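Local coordinates for protein glutathione S-transferase (Bombyx mori, PDB 3AY8) that probably transfers glutathione to electrophilic substrates, working as a homodimeric cytosolic glutathione transferase, at residues S106-I111 with D133-L138; D160-Y164 with W186-L191. Where two conformers were deposited one is given. Residue numbers count along the deposited sequence, not the author numbering.

Contact 1 (S106-I111 with D133-L138)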
loop_
_atom_site.group_PDB
_atom_site.type_symbol
_atom_site.label_atom_id
_atom_site.label_comp_id
_atom_site.label_asym_id
_atom_site.label_seq_id
_atom_site.Cartn_x
_atom_site.Cartn_y
_atom_site.Cartn_z
ATOM N N SER A 106 3.406 -3.127 -3.976
ATOM C CA SER A 106 4.194 -3.909 -4.948
ATOM C C SER A 106 5.188 -4.842 -4.267
ATOM O O SER A 106 5.170 -6.047 -4.494
ATOM C CB SER A 106 4.968 -2.984 -5.914
ATOM O OG SER A 106 4.075 -2.216 -6.684
ATOM N N LEU A 107 6.044 -4.277 -3.426
ATOM C CA LEU A 107 7.155 -5.045 -2.875
ATOM C C LEU A 107 6.702 -6.127 -1.905
ATOM O O LEU A 107 6.905 -7.318 -2.165
ATOM C CB LEU A 107 8.225 -4.133 -2.262
ATOM C CG LEU A 107 9.492 -4.784 -1.668
ATOM C CD1 LEU A 107 10.236 -5.691 -2.659
ATOM C CD2 LEU A 107 10.421 -3.722 -1.150
ATOM N N TYR A 108 6.109 -5.737 -0.785
ATOM C CA TYR A 108 5.794 -6.743 0.219
ATOM C C TYR A 108 4.682 -7.670 -0.251
ATOM O O TYR A 108 4.646 -8.838 0.127
ATOM C CB TYR A 108 5.484 -6.162 1.611
ATOM C CG TYR A 108 5.468 -7.293 2.635
ATOM C CD1 TYR A 108 6.662 -7.929 2.994
ATOM C CD2 TYR A 108 4.269 -7.796 3.152
ATOM C CE1 TYR A 108 6.681 -8.988 3.887
ATOM C CE2 TYR A 108 4.268 -8.884 4.061
ATOM C CZ TYR A 108 5.490 -9.462 4.414
ATOM O OH TYR A 108 5.552 -10.519 5.298
ATOM N N VAL A 109 3.785 -7.137 -1.075
ATOM C CA VAL A 109 2.720 -7.906 -1.706
ATOM C C VAL A 109 3.278 -9.115 -2.487
ATOM O O VAL A 109 2.741 -10.217 -2.405
ATOM C CB VAL A 109 1.886 -6.987 -2.658
ATOM C CG1 VAL A 109 1.117 -7.800 -3.709
ATOM C CG2 VAL A 109 0.949 -6.132 -1.844
ATOM N N LYS A 110 4.356 -8.891 -3.228
ATOM C CA LYS A 110 4.943 -9.931 -4.073
ATOM C C LYS A 110 5.834 -10.905 -3.290
ATOM O O LYS A 110 5.948 -12.069 -3.651
ATOM C CB LYS A 110 5.700 -9.290 -5.233
ATOM C CG LYS A 110 4.757 -8.679 -6.278
ATOM C CD LYS A 110 5.524 -7.936 -7.363
ATOM C CE LYS A 110 4.562 -7.036 -8.181
ATOM N NZ LYS A 110 5.261 -6.610 -9.422
ATOM N N ILE A 111 6.455 -10.420 -2.219
ATOM C CA ILE A 111 7.148 -11.289 -1.268
ATOM C C ILE A 111 6.125 -12.213 -0.601
ATOM O O ILE A 111 6.296 -13.430 -0.540
ATOM C CB ILE A 111 7.924 -10.445 -0.219
ATOM C CG1 ILE A 111 9.076 -9.687 -0.910
ATOM C CG2 ILE A 111 8.430 -11.336 0.933
ATOM C CD1 ILE A 111 9.771 -8.557 -0.040
ATOM N N ASP A 133 7.587 -11.796 -11.211
ATOM C CA ASP A 133 6.788 -10.662 -10.745
ATOM C C ASP A 133 7.568 -9.869 -9.696
ATOM O O ASP A 133 7.693 -8.650 -9.808
ATOM C CB ASP A 133 5.453 -11.158 -10.179
ATOM C CG ASP A 133 4.372 -10.074 -10.165
ATOM O OD1 ASP A 133 4.539 -9.016 -10.824
ATOM O OD2 ASP A 133 3.358 -10.284 -9.469
ATOM N N LEU A 134 8.122 -10.569 -8.705
ATOM C CA LEU A 134 8.932 -9.919 -7.691
ATOM C C LEU A 134 10.180 -9.260 -8.300
ATOM O O LEU A 134 10.503 -8.134 -7.965
ATOM C CB LEU A 134 9.335 -10.892 -6.566
ATOM C CG LEU A 134 10.260 -10.305 -5.482
ATOM C CD1 LEU A 134 9.684 -9.039 -4.807
ATOM C CD2 LEU A 134 10.630 -11.356 -4.426
ATOM N N ASN A 135 10.868 -9.973 -9.187
ATOM C CA ASN A 135 12.065 -9.435 -9.835
ATOM C C ASN A 135 11.810 -8.152 -10.631
ATOM O O ASN A 135 12.644 -7.254 -10.639
ATOM C CB ASN A 135 12.760 -10.523 -10.675
ATOM C CG ASN A 135 13.669 -11.425 -9.833
ATOM O OD1 ASN A 135 13.939 -12.581 -10.188
ATOM N ND2 ASN A 135 14.148 -10.899 -8.721
ATOM N N SER A 136 10.630 -8.036 -11.248
ATOM C CA SER A 136 10.244 -6.798 -11.916
ATOM C C SER A 136 10.118 -5.615 -10.928
ATOM O O SER A 136 10.507 -4.467 -11.237
ATOM C CB SER A 136 8.927 -7.010 -12.676
ATOM O OG SER A 136 8.370 -5.761 -13.047
ATOM N N THR A 137 9.583 -5.902 -9.741
ATOM C CA THR A 137 9.484 -4.897 -8.680
ATOM C C THR A 137 10.859 -4.577 -8.106
ATOM O O THR A 137 11.174 -3.411 -7.856
ATOM C CB THR A 137 8.470 -5.328 -7.599
ATOM O OG1 THR A 137 7.160 -5.198 -8.162
ATOM C CG2 THR A 137 8.563 -4.428 -6.343
ATOM N N LEU A 138 11.707 -5.602 -7.956
ATOM C CA LEU A 138 13.094 -5.340 -7.533
ATOM C C LEU A 138 13.850 -4.441 -8.508
ATOM O O LEU A 138 14.671 -3.615 -8.102
ATOM C CB LEU A 138 13.867 -6.648 -7.302
ATOM C CG LEU A 138 13.338 -7.557 -6.177
ATOM C CD1 LEU A 138 14.291 -8.726 -5.940
ATOM C CD2 LEU A 138 13.096 -6.756 -4.883
#
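The ammonium group of Lys110 is the polar centre of this helix pair. Its side chain runs almost fully extended from CB outward across the gap, and NZ donates to three acceptors on the facing helix: Thr137 OG1 at 2.7 Å from Lys110 NZ, Asp133 OD1 at 2.9 Å and the carbonyl Asp133 O at 3.2 Å. The bond to OD1 is also a salt bridge, so the charge is matched by a carboxylate while its other hydrogens go to a hydroxyl and a main-chain oxygen one helical turn apart. Asp133 O serves twice, because it also accepts a weak helical bond from Thr137 N at 3.3 Å. Within 106-111, Lys110 N bonds to Ser106 O at 3.2 Å and weakly to Leu107 O at 3.2 Å, and Leu107 O also accepts from Ile111 N at 3.1 Å.

Beside this polar network the facing surfaces are apolar. Thr137 turns CG2 against Leu107 CA at 3.8 Å, and Leu134 CD1 sits 4.0 Å from both Leu107 CD1 and Ile111 CG1. Leu138 CD2 closes on Leu107 CD1 at 3.8 Å. These apolar residues continue inward onto Ile163, Met167 and Ile170 of helix 158-173, whereas Val109, on another face of its helix, packs against Val109 of the second subunit.

The axes of the two short segments approach to 9.3 Å and run nearly antiparallel, at 156°. Such an up-and-down pairing of the first two long helices is characteristic of the all-helical C-terminal domain of cytosolic glutathione transferases, with the first helix also contributing to the dimer interface.

Contact 2 (D160-Y164 with W186-L191)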
loop_
_atom_site.group_PDB
_atom_site.type_symbol
_atom_site.label_atom_id
_atom_site.label_comp_id
_atom_site.label_asym_id
_atom_site.label_seq_id
_atom_site.Cartn_x
_atom_site.Cartn_y
_atom_site.Cartn_z
ATOM N N ASP A 160 13.039 3.974 3.862
ATOM C CA ASP A 160 14.115 2.969 3.978
ATOM C C ASP A 160 13.860 1.934 5.055
ATOM O O ASP A 160 14.138 0.767 4.841
ATOM C CB ASP A 160 15.479 3.621 4.205
ATOM C CG ASP A 160 15.853 4.570 3.092
ATOM O OD1 ASP A 160 16.310 4.086 2.026
ATOM O OD2 ASP A 160 15.693 5.790 3.292
ATOM N N THR A 161 13.342 2.345 6.212
ATOM C CA THR A 161 13.048 1.367 7.263
ATOM C C THR A 161 11.997 0.337 6.813
ATOM O O THR A 161 12.168 -0.856 7.040
ATOM C CB THR A 161 12.697 2.028 8.609
ATOM O OG1 THR A 161 11.743 3.067 8.403
ATOM C CG2 THR A 161 13.970 2.641 9.244
ATOM N N SER A 162 10.936 0.794 6.139
ATOM C CA SER A 162 9.894 -0.117 5.652
ATOM C C SER A 162 10.404 -1.046 4.544
ATOM O O SER A 162 10.185 -2.260 4.582
ATOM C CB SER A 162 8.680 0.682 5.153
ATOM O OG SER A 162 7.962 1.233 6.256
ATOM N N ILE A 163 11.072 -0.467 3.546
ATOM C CA ILE A 163 11.578 -1.242 2.416
ATOM C C ILE A 163 12.714 -2.186 2.860
ATOM O O ILE A 163 12.809 -3.306 2.383
ATOM C CB ILE A 163 11.963 -0.317 1.223
ATOM C CG1 ILE A 163 10.694 0.393 0.703
ATOM C CG2 ILE A 163 12.601 -1.109 0.094
ATOM C CD1 ILE A 163 10.932 1.411 -0.449
ATOM N N TYR A 164 13.529 -1.750 3.818
ATOM C CA TYR A 164 14.519 -2.638 4.429
ATOM C C TYR A 164 13.857 -3.841 5.137
ATOM O O TYR A 164 14.306 -4.986 4.981
ATOM C CB TYR A 164 15.461 -1.846 5.349
ATOM C CG TYR A 164 16.420 -2.679 6.173
ATOM C CD1 TYR A 164 17.145 -3.732 5.594
ATOM C CD2 TYR A 164 16.632 -2.389 7.529
ATOM C CE1 TYR A 164 18.024 -4.500 6.344
ATOM C CE2 TYR A 164 17.527 -3.139 8.292
ATOM C CZ TYR A 164 18.212 -4.204 7.689
ATOM O OH TYR A 164 19.104 -4.953 8.416
ATOM N N TRP A 186 22.751 -0.602 -1.115
ATOM C CA TRP A 186 21.838 -0.023 -0.139
ATOM C C TRP A 186 21.623 -0.948 1.061
ATOM O O TRP A 186 21.535 -0.476 2.194
ATOM C CB TRP A 186 20.526 0.343 -0.844
ATOM C CG TRP A 186 19.339 0.597 0.028
ATOM C CD1 TRP A 186 19.004 1.768 0.631
ATOM C CD2 TRP A 186 18.297 -0.338 0.354
ATOM N NE1 TRP A 186 17.819 1.625 1.322
ATOM C CE2 TRP A 186 17.364 0.342 1.166
ATOM C CE3 TRP A 186 18.064 -1.685 0.033
ATOM C CZ2 TRP A 186 16.216 -0.277 1.676
ATOM C CZ3 TRP A 186 16.925 -2.303 0.530
ATOM C CH2 TRP A 186 16.014 -1.597 1.353
ATOM N N ILE A 187 21.562 -2.254 0.813
ATOM C CA ILE A 187 21.286 -3.222 1.878
ATOM C C ILE A 187 22.425 -3.315 2.909
ATOM O O ILE A 187 22.182 -3.595 4.083
ATOM C CB ILE A 187 20.888 -4.615 1.320
ATOM C CG1 ILE A 187 20.188 -5.450 2.396
ATOM C CG2 ILE A 187 22.084 -5.349 0.738
ATOM C CD1 ILE A 187 18.722 -5.102 2.568
ATOM N N LYS A 188 23.658 -3.056 2.468
ATOM C CA LYS A 188 24.803 -2.897 3.381
ATOM C C LYS A 188 24.693 -1.594 4.167
ATOM O O LYS A 188 24.997 -1.563 5.349
ATOM C CB LYS A 188 26.122 -2.894 2.614
ATOM C CG LYS A 188 26.404 -4.146 1.829
ATOM C CD LYS A 188 27.635 -3.914 0.966
ATOM C CE LYS A 188 27.960 -5.141 0.120
ATOM N NZ LYS A 188 28.792 -4.734 -1.044
ATOM N N ASP A 189 24.260 -0.517 3.515
ATOM C CA ASP A 189 24.011 0.737 4.236
ATOM C C ASP A 189 22.892 0.601 5.275
ATOM O O ASP A 189 22.944 1.241 6.328
ATOM C CB ASP A 189 23.702 1.878 3.276
ATOM C CG ASP A 189 24.952 2.445 2.623
ATOM O OD1 ASP A 189 26.050 2.321 3.210
ATOM O OD2 ASP A 189 24.834 2.993 1.511
ATOM N N CYS A 190 21.884 -0.227 4.975
ATOM C CA CYS A 190 20.792 -0.483 5.924
ATOM C C CYS A 190 21.272 -1.100 7.252
ATOM O O CYS A 190 20.638 -0.905 8.278
ATOM C CB CYS A 190 19.693 -1.336 5.294
ATOM S SG CYS A 190 18.696 -0.450 4.054
ATOM N N LEU A 191 22.389 -1.831 7.230
ATOM C CA LEU A 191 22.988 -2.379 8.476
ATOM C C LEU A 191 23.401 -1.303 9.471
ATOM O O LEU A 191 23.535 -1.583 10.654
ATOM C CB LEU A 191 24.179 -3.300 8.180
ATOM C CG LEU A 191 23.836 -4.594 7.439
ATOM C CD1 LEU A 191 25.114 -5.227 6.861
ATOM C CD2 LEU A 191 23.098 -5.568 8.352
#
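In the helical C-terminal domain of the glutathione transferase fold, Thr157, just before helix 158-173, and Asp160 fit the family's S/T-X-X-D N-capping box, Asp160 OD2 accepting from Thr157 N. The segments cross steeply, at 109°, and their axes stay 11.0 Å apart, a wide gap filled by two aromatic bumps. The indole of Trp186 fits a hollow lined by Asp160, Ile163 and the backbone and CB of Tyr164, where the tip atom Trp186 CH2 lies 3.7 Å from Ile163 CG2, 4.0 Å from Tyr164 CB and 3.5 Å from Tyr164 N. Trp186 NE1 donates to Asp160 OD1 at 3.0 Å, an oxygen that also takes a bond from Val151 N. The Tyr164 ring projects the other way, onto 186-191: Ile187 CD1 meets its edge, 3.7 Å from Tyr164 CD1, and Tyr164 OH is hydrogen-bonded to Glu200 of helix 196-213. Over one ring face sits Cys190, its CB 3.6 Å from the Tyr164 centroid in a CH-pi contact, with SG oblique at 4.4 Å from that centroid.

The N-terminal thioredoxin-like domain comes first in the chain, and both contacts lie in the helical domain that follows it. Contact 1 closes the turn between helices 90-120 and 128-147. The chain then enters helix 158-173, and contact 2 closes the return through residues 174-180 into helix 181-190. The two are in series, neither nested nor crossed, with centres about 16 Å apart. They nevertheless touch, Leu107 CD2 lying 3.6 Å from Ile163 CG2, so helix 158-173, a partner in contact 2, also packs on the helix pair of contact 1. Its Thr161 and Tyr164 also meet helix 13-25, joining the helical bundle to the N-terminal domain.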